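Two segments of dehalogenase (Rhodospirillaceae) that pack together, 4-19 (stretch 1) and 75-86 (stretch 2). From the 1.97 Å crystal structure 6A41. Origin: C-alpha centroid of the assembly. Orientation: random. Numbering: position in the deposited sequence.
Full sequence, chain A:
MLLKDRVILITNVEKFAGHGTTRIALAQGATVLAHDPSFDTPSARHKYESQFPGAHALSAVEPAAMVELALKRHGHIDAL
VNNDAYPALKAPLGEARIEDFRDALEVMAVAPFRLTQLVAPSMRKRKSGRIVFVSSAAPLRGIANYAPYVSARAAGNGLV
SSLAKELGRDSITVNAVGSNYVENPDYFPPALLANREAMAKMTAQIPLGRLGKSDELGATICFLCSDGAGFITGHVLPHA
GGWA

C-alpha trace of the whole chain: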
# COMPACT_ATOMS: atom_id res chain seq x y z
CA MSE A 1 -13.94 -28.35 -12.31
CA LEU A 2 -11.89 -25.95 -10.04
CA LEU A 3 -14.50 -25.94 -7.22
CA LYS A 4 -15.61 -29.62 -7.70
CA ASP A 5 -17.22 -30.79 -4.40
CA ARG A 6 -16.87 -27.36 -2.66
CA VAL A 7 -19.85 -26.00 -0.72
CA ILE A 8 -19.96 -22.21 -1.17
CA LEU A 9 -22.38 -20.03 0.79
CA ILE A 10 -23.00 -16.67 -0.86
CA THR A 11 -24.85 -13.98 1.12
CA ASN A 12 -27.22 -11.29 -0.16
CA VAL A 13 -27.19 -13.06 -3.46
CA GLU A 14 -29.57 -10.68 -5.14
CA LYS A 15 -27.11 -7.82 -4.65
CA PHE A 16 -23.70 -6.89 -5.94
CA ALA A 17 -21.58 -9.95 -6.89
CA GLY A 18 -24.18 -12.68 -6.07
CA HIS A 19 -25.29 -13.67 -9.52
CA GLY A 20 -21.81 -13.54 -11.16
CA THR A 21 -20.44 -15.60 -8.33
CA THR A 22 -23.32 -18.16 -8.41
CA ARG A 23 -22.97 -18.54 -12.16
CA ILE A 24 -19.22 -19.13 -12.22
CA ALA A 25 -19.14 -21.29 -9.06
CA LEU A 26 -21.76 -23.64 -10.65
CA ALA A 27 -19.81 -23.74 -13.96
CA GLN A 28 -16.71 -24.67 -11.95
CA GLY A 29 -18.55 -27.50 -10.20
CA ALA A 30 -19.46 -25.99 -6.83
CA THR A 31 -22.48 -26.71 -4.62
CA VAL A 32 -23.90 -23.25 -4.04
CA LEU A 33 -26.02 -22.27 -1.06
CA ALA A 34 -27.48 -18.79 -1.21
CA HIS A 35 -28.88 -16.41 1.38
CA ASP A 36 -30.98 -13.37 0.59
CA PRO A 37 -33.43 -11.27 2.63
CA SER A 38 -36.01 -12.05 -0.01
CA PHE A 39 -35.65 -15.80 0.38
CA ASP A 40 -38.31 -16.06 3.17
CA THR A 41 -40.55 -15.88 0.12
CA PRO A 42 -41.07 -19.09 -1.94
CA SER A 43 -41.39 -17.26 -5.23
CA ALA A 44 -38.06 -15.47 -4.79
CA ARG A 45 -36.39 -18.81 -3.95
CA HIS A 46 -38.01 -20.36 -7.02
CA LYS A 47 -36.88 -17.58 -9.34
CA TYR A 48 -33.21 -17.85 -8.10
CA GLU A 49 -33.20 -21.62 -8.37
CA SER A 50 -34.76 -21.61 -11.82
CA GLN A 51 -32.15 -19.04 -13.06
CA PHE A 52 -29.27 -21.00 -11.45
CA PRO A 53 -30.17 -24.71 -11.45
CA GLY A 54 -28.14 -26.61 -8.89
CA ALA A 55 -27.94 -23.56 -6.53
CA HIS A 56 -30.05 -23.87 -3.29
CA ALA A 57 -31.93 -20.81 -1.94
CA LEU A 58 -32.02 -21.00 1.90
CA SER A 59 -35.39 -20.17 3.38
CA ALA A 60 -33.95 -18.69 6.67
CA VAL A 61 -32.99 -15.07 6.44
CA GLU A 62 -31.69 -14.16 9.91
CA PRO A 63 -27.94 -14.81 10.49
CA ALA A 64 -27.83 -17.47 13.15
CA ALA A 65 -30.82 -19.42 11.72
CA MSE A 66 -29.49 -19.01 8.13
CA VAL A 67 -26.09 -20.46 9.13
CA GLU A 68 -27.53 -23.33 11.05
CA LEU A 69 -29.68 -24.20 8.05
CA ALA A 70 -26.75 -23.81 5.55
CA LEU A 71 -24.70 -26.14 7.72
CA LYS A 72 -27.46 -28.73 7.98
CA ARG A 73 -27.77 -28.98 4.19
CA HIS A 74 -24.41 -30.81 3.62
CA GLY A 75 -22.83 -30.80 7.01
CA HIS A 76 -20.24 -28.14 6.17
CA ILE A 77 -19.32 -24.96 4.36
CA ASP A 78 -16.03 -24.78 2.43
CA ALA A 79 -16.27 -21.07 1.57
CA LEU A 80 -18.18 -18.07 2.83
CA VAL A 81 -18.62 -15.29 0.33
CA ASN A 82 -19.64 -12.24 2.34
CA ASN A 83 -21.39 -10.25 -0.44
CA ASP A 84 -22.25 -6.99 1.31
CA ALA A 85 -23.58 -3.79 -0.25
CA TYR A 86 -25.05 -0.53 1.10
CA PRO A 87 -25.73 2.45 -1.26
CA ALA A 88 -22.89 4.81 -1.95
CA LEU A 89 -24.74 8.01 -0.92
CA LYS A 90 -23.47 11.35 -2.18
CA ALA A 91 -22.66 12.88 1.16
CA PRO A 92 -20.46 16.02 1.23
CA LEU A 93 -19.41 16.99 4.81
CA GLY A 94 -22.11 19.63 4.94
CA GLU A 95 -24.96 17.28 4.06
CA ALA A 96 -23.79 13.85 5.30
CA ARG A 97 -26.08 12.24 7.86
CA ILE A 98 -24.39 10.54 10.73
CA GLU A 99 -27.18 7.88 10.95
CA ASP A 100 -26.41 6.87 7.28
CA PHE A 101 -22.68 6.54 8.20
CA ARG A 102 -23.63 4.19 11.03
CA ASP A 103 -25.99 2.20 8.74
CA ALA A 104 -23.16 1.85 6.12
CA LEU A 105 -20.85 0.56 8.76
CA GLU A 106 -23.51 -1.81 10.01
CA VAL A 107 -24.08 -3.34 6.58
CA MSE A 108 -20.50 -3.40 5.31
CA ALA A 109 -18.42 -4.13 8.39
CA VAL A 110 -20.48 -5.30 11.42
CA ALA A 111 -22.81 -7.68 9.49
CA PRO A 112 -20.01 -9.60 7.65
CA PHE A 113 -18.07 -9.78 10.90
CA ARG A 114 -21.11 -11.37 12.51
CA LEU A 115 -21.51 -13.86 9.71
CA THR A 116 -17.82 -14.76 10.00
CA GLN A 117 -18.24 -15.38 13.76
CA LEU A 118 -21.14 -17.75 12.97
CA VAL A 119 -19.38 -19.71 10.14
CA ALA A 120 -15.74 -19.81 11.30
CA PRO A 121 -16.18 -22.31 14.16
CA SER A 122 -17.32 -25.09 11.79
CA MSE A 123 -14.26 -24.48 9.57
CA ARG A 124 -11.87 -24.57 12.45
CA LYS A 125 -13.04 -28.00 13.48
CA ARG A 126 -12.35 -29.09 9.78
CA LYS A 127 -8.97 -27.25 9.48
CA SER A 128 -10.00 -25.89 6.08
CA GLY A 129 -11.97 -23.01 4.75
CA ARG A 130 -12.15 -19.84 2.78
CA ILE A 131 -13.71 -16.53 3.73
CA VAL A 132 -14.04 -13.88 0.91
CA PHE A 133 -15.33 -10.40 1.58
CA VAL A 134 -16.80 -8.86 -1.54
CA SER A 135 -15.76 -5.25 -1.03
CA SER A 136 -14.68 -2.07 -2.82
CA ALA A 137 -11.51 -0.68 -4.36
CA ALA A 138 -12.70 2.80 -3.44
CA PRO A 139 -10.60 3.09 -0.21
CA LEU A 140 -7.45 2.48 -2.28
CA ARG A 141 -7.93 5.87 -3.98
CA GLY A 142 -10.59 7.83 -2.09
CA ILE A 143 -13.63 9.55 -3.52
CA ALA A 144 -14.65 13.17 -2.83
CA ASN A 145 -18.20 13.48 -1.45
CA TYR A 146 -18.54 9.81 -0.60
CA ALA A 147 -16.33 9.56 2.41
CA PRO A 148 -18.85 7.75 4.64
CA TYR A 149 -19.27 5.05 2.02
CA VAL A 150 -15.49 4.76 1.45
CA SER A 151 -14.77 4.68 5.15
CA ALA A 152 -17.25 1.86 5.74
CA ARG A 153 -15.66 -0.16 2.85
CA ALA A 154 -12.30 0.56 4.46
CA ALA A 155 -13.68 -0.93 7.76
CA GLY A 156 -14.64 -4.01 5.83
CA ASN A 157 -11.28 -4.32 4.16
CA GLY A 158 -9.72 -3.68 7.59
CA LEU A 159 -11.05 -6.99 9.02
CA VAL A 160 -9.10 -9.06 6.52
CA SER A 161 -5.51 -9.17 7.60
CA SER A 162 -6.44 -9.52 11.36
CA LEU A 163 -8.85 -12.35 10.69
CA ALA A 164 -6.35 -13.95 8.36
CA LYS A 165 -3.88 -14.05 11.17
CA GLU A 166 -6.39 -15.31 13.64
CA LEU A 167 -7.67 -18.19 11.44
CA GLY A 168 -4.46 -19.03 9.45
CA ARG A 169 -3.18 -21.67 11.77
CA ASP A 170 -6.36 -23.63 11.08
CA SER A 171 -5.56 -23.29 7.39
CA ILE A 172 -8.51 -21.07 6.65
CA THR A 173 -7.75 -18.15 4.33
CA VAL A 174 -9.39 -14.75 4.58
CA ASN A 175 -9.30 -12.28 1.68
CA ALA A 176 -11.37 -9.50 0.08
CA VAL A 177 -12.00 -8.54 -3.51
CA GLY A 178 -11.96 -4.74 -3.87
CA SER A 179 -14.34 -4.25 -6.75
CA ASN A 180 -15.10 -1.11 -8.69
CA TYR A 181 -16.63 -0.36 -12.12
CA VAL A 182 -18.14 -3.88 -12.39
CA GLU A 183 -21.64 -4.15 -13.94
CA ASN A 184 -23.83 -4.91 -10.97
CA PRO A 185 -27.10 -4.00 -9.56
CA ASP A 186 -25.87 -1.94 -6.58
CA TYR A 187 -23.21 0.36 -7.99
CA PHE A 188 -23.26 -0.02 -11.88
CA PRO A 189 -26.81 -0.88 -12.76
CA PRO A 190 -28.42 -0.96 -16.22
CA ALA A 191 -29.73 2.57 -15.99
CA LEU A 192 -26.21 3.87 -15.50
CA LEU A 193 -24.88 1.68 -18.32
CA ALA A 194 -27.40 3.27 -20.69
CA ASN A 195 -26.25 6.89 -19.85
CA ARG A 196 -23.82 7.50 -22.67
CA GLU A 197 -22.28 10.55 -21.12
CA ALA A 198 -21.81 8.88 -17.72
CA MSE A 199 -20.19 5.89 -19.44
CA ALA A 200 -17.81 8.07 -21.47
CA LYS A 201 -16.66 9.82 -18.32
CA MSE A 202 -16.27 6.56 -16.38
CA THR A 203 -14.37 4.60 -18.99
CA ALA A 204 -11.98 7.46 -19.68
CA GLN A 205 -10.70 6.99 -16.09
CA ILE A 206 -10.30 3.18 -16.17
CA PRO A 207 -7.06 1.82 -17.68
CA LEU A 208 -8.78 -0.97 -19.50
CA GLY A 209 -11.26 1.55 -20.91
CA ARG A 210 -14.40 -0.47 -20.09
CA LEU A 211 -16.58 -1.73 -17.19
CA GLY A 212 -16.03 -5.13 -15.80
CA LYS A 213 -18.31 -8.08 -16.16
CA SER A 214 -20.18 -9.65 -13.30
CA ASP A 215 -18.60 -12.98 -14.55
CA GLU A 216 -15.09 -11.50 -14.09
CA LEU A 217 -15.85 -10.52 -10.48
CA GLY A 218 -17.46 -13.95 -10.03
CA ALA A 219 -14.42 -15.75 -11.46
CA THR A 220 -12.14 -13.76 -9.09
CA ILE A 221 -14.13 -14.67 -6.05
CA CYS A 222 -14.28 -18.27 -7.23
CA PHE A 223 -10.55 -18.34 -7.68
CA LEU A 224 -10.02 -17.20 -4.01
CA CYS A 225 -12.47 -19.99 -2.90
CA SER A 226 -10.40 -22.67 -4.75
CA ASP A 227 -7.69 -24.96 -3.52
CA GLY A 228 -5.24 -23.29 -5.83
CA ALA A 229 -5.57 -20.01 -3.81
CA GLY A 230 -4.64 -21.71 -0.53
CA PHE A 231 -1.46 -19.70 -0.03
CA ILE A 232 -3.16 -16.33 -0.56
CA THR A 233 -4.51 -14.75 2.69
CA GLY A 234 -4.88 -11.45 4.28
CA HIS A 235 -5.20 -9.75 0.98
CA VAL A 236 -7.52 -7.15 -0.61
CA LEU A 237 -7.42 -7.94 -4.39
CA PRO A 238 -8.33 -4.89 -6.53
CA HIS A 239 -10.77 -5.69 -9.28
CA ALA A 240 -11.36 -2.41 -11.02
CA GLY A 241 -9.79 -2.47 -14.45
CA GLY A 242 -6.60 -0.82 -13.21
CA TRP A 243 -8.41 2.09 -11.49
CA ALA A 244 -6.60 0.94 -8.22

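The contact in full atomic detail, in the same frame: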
# COMPACT_ATOMS: atom_id res chain seq x y z
N LYS A 4 -14.94 -28.31 -7.78
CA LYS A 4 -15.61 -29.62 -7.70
C LYS A 4 -15.73 -29.95 -6.17
O LYS A 4 -14.78 -29.82 -5.44
CB LYS A 4 -14.69 -30.66 -8.41
CG LYS A 4 -15.19 -32.08 -8.38
CD LYS A 4 -16.32 -32.23 -9.36
CE LYS A 4 -16.91 -33.66 -9.31
NZ LYS A 4 -18.40 -33.52 -9.30
N ASP A 5 -16.93 -30.28 -5.74
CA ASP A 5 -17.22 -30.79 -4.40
C ASP A 5 -16.94 -29.69 -3.34
O ASP A 5 -16.44 -30.02 -2.28
CB ASP A 5 -16.36 -32.05 -4.10
CG ASP A 5 -16.75 -33.27 -5.03
OD1 ASP A 5 -17.90 -33.45 -5.39
OD2 ASP A 5 -15.84 -33.99 -5.45
N ARG A 6 -17.02 -28.39 -3.70
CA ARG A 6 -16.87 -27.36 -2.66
C ARG A 6 -18.24 -26.77 -2.40
O ARG A 6 -18.91 -26.43 -3.37
CB ARG A 6 -15.87 -26.25 -3.07
CG ARG A 6 -14.43 -26.70 -3.25
CD ARG A 6 -13.83 -27.14 -1.90
NE ARG A 6 -12.54 -27.81 -2.11
CZ ARG A 6 -12.34 -29.13 -2.10
NH1 ARG A 6 -13.33 -29.99 -1.93
NH2 ARG A 6 -11.12 -29.60 -2.31
N VAL A 7 -18.60 -26.62 -1.14
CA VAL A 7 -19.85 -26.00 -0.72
C VAL A 7 -19.55 -24.52 -0.45
O VAL A 7 -18.71 -24.21 0.48
CB VAL A 7 -20.43 -26.67 0.59
CG1 VAL A 7 -21.69 -25.97 1.04
CG2 VAL A 7 -20.66 -28.16 0.33
N ILE A 8 -20.18 -23.65 -1.25
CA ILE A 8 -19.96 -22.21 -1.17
C ILE A 8 -21.25 -21.54 -0.71
O ILE A 8 -22.26 -21.69 -1.37
CB ILE A 8 -19.55 -21.69 -2.53
CG1 ILE A 8 -18.24 -22.41 -2.84
CG2 ILE A 8 -19.30 -20.20 -2.49
CD1 ILE A 8 -17.60 -22.01 -4.06
N LEU A 9 -21.20 -20.77 0.37
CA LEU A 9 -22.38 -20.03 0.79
C LEU A 9 -22.20 -18.59 0.36
O LEU A 9 -21.20 -17.96 0.74
CB LEU A 9 -22.37 -20.09 2.34
CG LEU A 9 -23.36 -19.18 2.98
CD1 LEU A 9 -24.75 -19.51 2.45
CD2 LEU A 9 -23.22 -19.32 4.54
N ILE A 10 -23.11 -18.02 -0.40
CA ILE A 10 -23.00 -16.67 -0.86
C ILE A 10 -24.16 -15.88 -0.16
O ILE A 10 -25.32 -16.31 -0.18
CB ILE A 10 -23.22 -16.56 -2.35
CG1 ILE A 10 -22.24 -17.48 -3.17
CG2 ILE A 10 -23.06 -15.09 -2.83
CD1 ILE A 10 -22.55 -17.61 -4.65
N THR A 11 -23.85 -14.80 0.50
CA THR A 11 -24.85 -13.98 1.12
C THR A 11 -25.40 -12.91 0.18
O THR A 11 -24.83 -12.56 -0.84
CB THR A 11 -24.31 -13.27 2.38
OG1 THR A 11 -23.23 -12.38 2.03
CG2 THR A 11 -23.77 -14.29 3.34
N ASN A 12 -26.54 -12.37 0.57
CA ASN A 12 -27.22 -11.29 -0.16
C ASN A 12 -27.15 -11.47 -1.65
O ASN A 12 -26.80 -10.54 -2.43
CB ASN A 12 -26.65 -9.97 0.34
CG ASN A 12 -26.70 -9.80 1.84
OD1 ASN A 12 -27.79 -9.77 2.44
ND2 ASN A 12 -25.57 -9.77 2.48
N VAL A 13 -27.51 -12.66 -2.11
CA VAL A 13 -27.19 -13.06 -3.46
C VAL A 13 -27.86 -12.25 -4.57
O VAL A 13 -27.37 -12.23 -5.73
CB VAL A 13 -27.48 -14.56 -3.69
CG1 VAL A 13 -28.93 -14.85 -3.97
CG2 VAL A 13 -26.61 -15.15 -4.77
N GLU A 14 -28.94 -11.58 -4.23
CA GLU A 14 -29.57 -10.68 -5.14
C GLU A 14 -28.88 -9.38 -5.28
O GLU A 14 -29.24 -8.66 -6.17
CB GLU A 14 -31.11 -10.45 -4.81
CG GLU A 14 -31.92 -11.69 -4.95
CD GLU A 14 -31.87 -12.23 -6.36
OE1 GLU A 14 -32.22 -11.50 -7.33
OE2 GLU A 14 -31.50 -13.40 -6.55
N LYS A 15 -27.86 -9.07 -4.51
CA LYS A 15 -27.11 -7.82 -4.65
C LYS A 15 -25.75 -8.10 -5.23
O LYS A 15 -25.24 -9.22 -5.17
CB LYS A 15 -26.85 -7.22 -3.27
CG LYS A 15 -28.13 -6.64 -2.69
CD LYS A 15 -27.90 -6.26 -1.26
CE LYS A 15 -27.65 -4.81 -1.05
NZ LYS A 15 -28.71 -3.88 -1.51
N PHE A 16 -25.17 -7.02 -5.69
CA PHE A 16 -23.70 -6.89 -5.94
C PHE A 16 -23.13 -8.10 -6.71
O PHE A 16 -23.53 -8.30 -7.86
CB PHE A 16 -23.02 -6.70 -4.54
CG PHE A 16 -21.60 -6.10 -4.56
CD1 PHE A 16 -21.06 -5.47 -5.71
CD2 PHE A 16 -20.87 -6.10 -3.41
CE1 PHE A 16 -19.79 -4.94 -5.70
CE2 PHE A 16 -19.64 -5.51 -3.37
CZ PHE A 16 -19.10 -4.93 -4.47
N ALA A 17 -22.27 -8.93 -6.13
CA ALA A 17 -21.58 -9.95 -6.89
C ALA A 17 -22.29 -11.31 -6.84
O ALA A 17 -21.77 -12.34 -7.32
CB ALA A 17 -20.19 -10.14 -6.36
N GLY A 18 -23.50 -11.35 -6.29
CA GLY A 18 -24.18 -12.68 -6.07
C GLY A 18 -24.41 -13.54 -7.31
O GLY A 18 -24.17 -14.77 -7.32
N HIS A 19 -24.99 -12.94 -8.33
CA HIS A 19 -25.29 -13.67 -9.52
C HIS A 19 -24.07 -14.11 -10.27
O HIS A 19 -24.02 -15.26 -10.74
CB HIS A 19 -26.23 -12.87 -10.43
CG HIS A 19 -27.63 -12.82 -9.90
ND1 HIS A 19 -28.71 -12.58 -10.72
CD2 HIS A 19 -28.13 -13.16 -8.69
CE1 HIS A 19 -29.81 -12.65 -9.98
NE2 HIS A 19 -29.49 -12.99 -8.75
N GLY A 75 -23.67 -30.49 5.83
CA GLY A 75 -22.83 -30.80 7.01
C GLY A 75 -21.72 -29.81 7.13
O GLY A 75 -21.06 -29.81 8.15
N HIS A 76 -21.37 -29.06 6.07
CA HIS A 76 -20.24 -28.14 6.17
C HIS A 76 -20.35 -27.08 5.16
O HIS A 76 -21.09 -27.22 4.26
CB HIS A 76 -18.90 -28.90 5.97
CG HIS A 76 -18.67 -29.41 4.60
ND1 HIS A 76 -19.28 -30.53 4.12
CD2 HIS A 76 -17.99 -28.87 3.54
CE1 HIS A 76 -18.94 -30.74 2.86
NE2 HIS A 76 -18.17 -29.73 2.47
N ILE A 77 -19.53 -26.06 5.33
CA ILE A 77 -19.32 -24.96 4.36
C ILE A 77 -17.82 -24.81 4.05
O ILE A 77 -17.02 -24.60 4.97
CB ILE A 77 -19.89 -23.61 4.88
CG1 ILE A 77 -21.42 -23.71 5.05
CG2 ILE A 77 -19.54 -22.45 3.96
CD1 ILE A 77 -21.97 -22.64 6.01
N ASP A 78 -17.43 -24.92 2.79
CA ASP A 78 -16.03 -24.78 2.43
C ASP A 78 -15.63 -23.32 2.27
O ASP A 78 -14.44 -22.96 2.49
CB ASP A 78 -15.72 -25.50 1.14
CG ASP A 78 -15.77 -27.01 1.30
OD1 ASP A 78 -15.00 -27.54 2.15
OD2 ASP A 78 -16.63 -27.66 0.69
N ALA A 79 -16.54 -22.47 1.75
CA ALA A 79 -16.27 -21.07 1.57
C ALA A 79 -17.46 -20.19 1.88
O ALA A 79 -18.64 -20.55 1.49
CB ALA A 79 -15.89 -20.81 0.10
N LEU A 80 -17.20 -19.12 2.60
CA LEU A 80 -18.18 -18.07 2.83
C LEU A 80 -17.86 -16.90 1.92
O LEU A 80 -16.75 -16.29 2.05
CB LEU A 80 -18.23 -17.63 4.26
CG LEU A 80 -18.98 -16.34 4.67
CD1 LEU A 80 -20.47 -16.57 4.35
CD2 LEU A 80 -18.78 -16.01 6.13
N VAL A 81 -18.80 -16.49 1.10
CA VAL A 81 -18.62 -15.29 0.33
C VAL A 81 -19.49 -14.22 0.94
O VAL A 81 -20.78 -14.30 0.85
CB VAL A 81 -19.01 -15.53 -1.15
CG1 VAL A 81 -18.94 -14.25 -1.93
CG2 VAL A 81 -18.14 -16.59 -1.78
N ASN A 82 -18.89 -13.29 1.66
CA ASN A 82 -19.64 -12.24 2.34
C ASN A 82 -19.85 -11.13 1.27
O ASN A 82 -18.97 -10.35 1.06
CB ASN A 82 -18.87 -11.67 3.48
CG ASN A 82 -18.97 -12.46 4.79
OD1 ASN A 82 -17.95 -12.68 5.44
ND2 ASN A 82 -20.13 -12.66 5.25
N ASN A 83 -21.00 -11.12 0.63
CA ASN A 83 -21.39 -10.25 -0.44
C ASN A 83 -22.29 -9.15 0.15
O ASN A 83 -23.44 -9.33 0.38
CB ASN A 83 -22.06 -11.09 -1.50
CG ASN A 83 -22.64 -10.27 -2.62
OD1 ASN A 83 -21.91 -9.52 -3.32
ND2 ASN A 83 -23.91 -10.40 -2.85
N ASP A 84 -21.66 -8.05 0.52
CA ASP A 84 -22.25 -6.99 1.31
C ASP A 84 -22.24 -5.69 0.51
O ASP A 84 -21.23 -5.35 -0.13
CB ASP A 84 -21.48 -6.84 2.65
CG ASP A 84 -21.32 -8.19 3.34
OD1 ASP A 84 -22.33 -8.73 3.79
OD2 ASP A 84 -20.18 -8.73 3.32
N ALA A 85 -23.39 -5.01 0.51
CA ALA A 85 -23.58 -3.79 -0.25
C ALA A 85 -24.65 -2.88 0.36
O ALA A 85 -25.73 -3.33 0.59
CB ALA A 85 -23.92 -4.06 -1.65
N TYR A 86 -24.22 -1.65 0.68
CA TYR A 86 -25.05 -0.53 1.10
C TYR A 86 -24.86 0.61 0.06
O TYR A 86 -23.75 0.69 -0.52
CB TYR A 86 -24.61 -0.06 2.53
CG TYR A 86 -25.42 1.06 3.14
CD1 TYR A 86 -26.63 0.83 3.79
CD2 TYR A 86 -25.04 2.38 2.96
CE1 TYR A 86 -27.43 1.89 4.30
CE2 TYR A 86 -25.78 3.46 3.48
CZ TYR A 86 -26.95 3.19 4.16
OH TYR A 86 -27.64 4.27 4.62
O HOH W 1 -22.36 -11.15 4.33
O HOH W 2 -24.90 -10.45 5.28

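What fills the apolar centre of the contact? Side chains from two neighbouring strands alternate between the faces of the sheet. On one face lie Ile8, Ile10, Ala79 and Val81, with Ile8 CG2 3.9 Å from Val81 CG2 and Ile8 CG1 4.1 Å from Ala79 CB. On the other, Leu9 CD2 sits 3.8 Å from Ile77 CD1 and 3.9 Å from Leu80 CD1. These buried branches gain by excluding water from both faces.

How does the backbone hold these side chains in register? The strands run parallel, 17° apart in direction, pairing Ile8 with Ala79, Leu9 with Leu80 and Ile10 with Val81. As is usual in parallel pairing, one residue bonds to two across the gap: Leu9 N donates to Ala79 O (2.8 Å), and Val81 N donates to Leu9 O (2.8 Å). Thr11 N then reaches Val81 O at 3.1 Å.

What closes the ladder at its beginning? The CA-to-CB bond of Asp78 points toward stretch 1, and Asp78 OD2 accepts from Val7 N at 2.9 Å. Val7 O in turn accepts from both Asp78 N (2.7 Å) and Ala79 N (3.1 Å), so backbone and side chain together anchor this end. A weak hydrogen bond from His76 NE2 to Asp78 OD2 (3.1 Å) adds to the same carboxylate.

Why does Asn83 dominate the polar edge? It has the largest covered area of any residue here, and its amide bridges the loop after the first strand. Asn83 ND2 donates to Thr11 O (3.1 Å) and Lys15 O (2.9 Å), while Asn83 OD1 accepts from Ala17 N (2.9 Å). Its backbone joins in: Asn83 N donates to Thr11 OG1 (2.9 Å), and Asn12 ND2 donates to Asn83 O (3.0 Å). Beyond, one water links Thr11 OG1, Asn82 ND2 and Asp84 OD1.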